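Ecto-NAD+ glycohydrolase (CD38 molecule) (Bos taurus, PDB 3GC6) is a cell-surface glycoprotein of the ADP-ribosyl cyclase family, the bovine CD38 molecule, with a helical part packed beside a parallel beta-sheet. Local coordinates at residues T64-Y68 and E151-E155. The protein carries 1 engineered substitution. Sequence-based numbering, arbitrary orientation.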
# COMPACT_ATOMS: atom_id res chain seq x y z
N THR A 64 -28.38 1.01 -7.36
CA THR A 64 -28.20 -0.01 -8.40
C THR A 64 -26.77 -0.59 -8.37
O THR A 64 -25.85 0.04 -7.86
CB THR A 64 -28.45 0.57 -9.80
OG1 THR A 64 -27.46 1.57 -10.05
CG2 THR A 64 -29.86 1.20 -9.91
N LYS A 65 -26.58 -1.80 -8.91
CA LYS A 65 -25.25 -2.39 -9.02
C LYS A 65 -24.26 -1.44 -9.69
O LYS A 65 -23.10 -1.32 -9.27
CB LYS A 65 -25.35 -3.71 -9.80
CG LYS A 65 -26.21 -4.72 -9.06
CD LYS A 65 -25.95 -6.12 -9.55
CE LYS A 65 -26.53 -6.34 -10.91
NZ LYS A 65 -26.83 -7.80 -11.12
N GLU A 66 -24.74 -0.74 -10.72
CA GLU A 66 -23.89 0.14 -11.53
C GLU A 66 -23.32 1.30 -10.70
O GLU A 66 -22.26 1.83 -11.01
CB GLU A 66 -24.65 0.68 -12.75
CG GLU A 66 -25.09 -0.40 -13.77
CD GLU A 66 -26.19 -1.33 -13.28
OE1 GLU A 66 -27.13 -0.87 -12.58
OE2 GLU A 66 -26.11 -2.54 -13.61
N ASP A 67 -24.04 1.72 -9.66
CA ASP A 67 -23.51 2.75 -8.76
C ASP A 67 -22.14 2.38 -8.16
O ASP A 67 -21.37 3.24 -7.75
CB ASP A 67 -24.49 3.06 -7.63
CG ASP A 67 -25.75 3.79 -8.12
OD1 ASP A 67 -25.66 4.50 -9.13
OD2 ASP A 67 -26.79 3.64 -7.47
N TYR A 68 -21.85 1.07 -8.09
CA TYR A 68 -20.61 0.61 -7.45
C TYR A 68 -19.53 0.19 -8.46
O TYR A 68 -18.43 -0.23 -8.08
CB TYR A 68 -20.92 -0.55 -6.51
CG TYR A 68 -21.56 -0.13 -5.20
CD1 TYR A 68 -20.83 0.62 -4.25
CD2 TYR A 68 -22.89 -0.49 -4.90
CE1 TYR A 68 -21.40 0.99 -3.03
CE2 TYR A 68 -23.46 -0.11 -3.67
CZ TYR A 68 -22.72 0.61 -2.75
OH TYR A 68 -23.27 0.95 -1.53
N GLU A 151 -24.47 -7.44 -2.66
CA GLU A 151 -24.95 -8.21 -3.80
C GLU A 151 -23.94 -8.10 -4.95
O GLU A 151 -23.53 -9.12 -5.53
CB GLU A 151 -26.36 -7.72 -4.19
CG GLU A 151 -26.87 -7.92 -5.59
CD GLU A 151 -28.04 -6.94 -5.83
OE1 GLU A 151 -28.95 -6.87 -4.97
OE2 GLU A 151 -28.04 -6.19 -6.83
N VAL A 152 -23.52 -6.88 -5.31
CA VAL A 152 -22.65 -6.76 -6.47
C VAL A 152 -21.24 -7.27 -6.13
O VAL A 152 -20.58 -7.88 -6.98
CB VAL A 152 -22.64 -5.33 -7.06
CG1 VAL A 152 -22.15 -4.35 -6.07
CG2 VAL A 152 -21.81 -5.31 -8.37
N LEU A 153 -20.79 -7.02 -4.91
CA LEU A 153 -19.48 -7.57 -4.53
C LEU A 153 -19.52 -9.09 -4.63
O LEU A 153 -18.56 -9.72 -5.10
CB LEU A 153 -19.04 -7.15 -3.13
CG LEU A 153 -17.52 -7.16 -2.90
CD1 LEU A 153 -16.81 -6.06 -3.73
CD2 LEU A 153 -17.23 -7.03 -1.41
N SER A 154 -20.61 -9.66 -4.15
CA SER A 154 -20.78 -11.15 -4.18
C SER A 154 -20.75 -11.68 -5.60
O SER A 154 -20.14 -12.73 -5.89
CB SER A 154 -22.13 -11.54 -3.55
OG SER A 154 -22.09 -11.40 -2.16
N GLU A 155 -21.46 -11.01 -6.50
CA GLU A 155 -21.47 -11.42 -7.93
C GLU A 155 -20.09 -11.41 -8.52
O GLU A 155 -19.68 -12.37 -9.19
CB GLU A 155 -22.36 -10.48 -8.76
CG GLU A 155 -23.82 -10.60 -8.40
CD GLU A 155 -24.72 -9.76 -9.31
OE1 GLU A 155 -24.23 -8.81 -9.94
OE2 GLU A 155 -25.94 -10.04 -9.35
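K65, at the start of the 3-10 turn 65-68 that leads into helix 69-74, reaches across one face of helix 145-159 in the ADP-ribosyl cyclase fold and ends in a salt bridge with E155. Its NZ lies 3.0 Å from E155 OE1 and 3.0 Å from E155 OE2; both oxygens use their syn lone pairs, a forked grip that holds the ammonium between them. The lysine chain bends at chi3 (-73°), which turns its end toward the E155 carboxylate, while the two side chains cross at about a right angle. Midway, E151, one helical turn before E155, lays OE2 3.2 Å from K65 CG. The same oxygen stays 4.7 Å from K65 NZ, too far for a direct ion pair, although its charge probably adds to the negative field around the ammonium. V152, buried, packs on the aliphatic stem of K65, its CB 4.1 Å from K65 CG, and through CG1 on buried Y68, whose CB lies 4.0 Å away. At the turn's outset, T64 N donates a nearly straight bond (168°) to D67 OD2, approaching from above the carboxylate plane, and D67 N returns to T64 O. The first turns of helix 145-159 also take Y68 and D67: Y68 OH bonds to Y145 O, D67 OD2 to Y145 OH, and the Y68 ring meets F149 edge-to-face; W120 NE1, from outside that helix, is a second partner of Y68 OH. Helix 182-187 also borders helix 145-159, with V186 touching both S154 and E155.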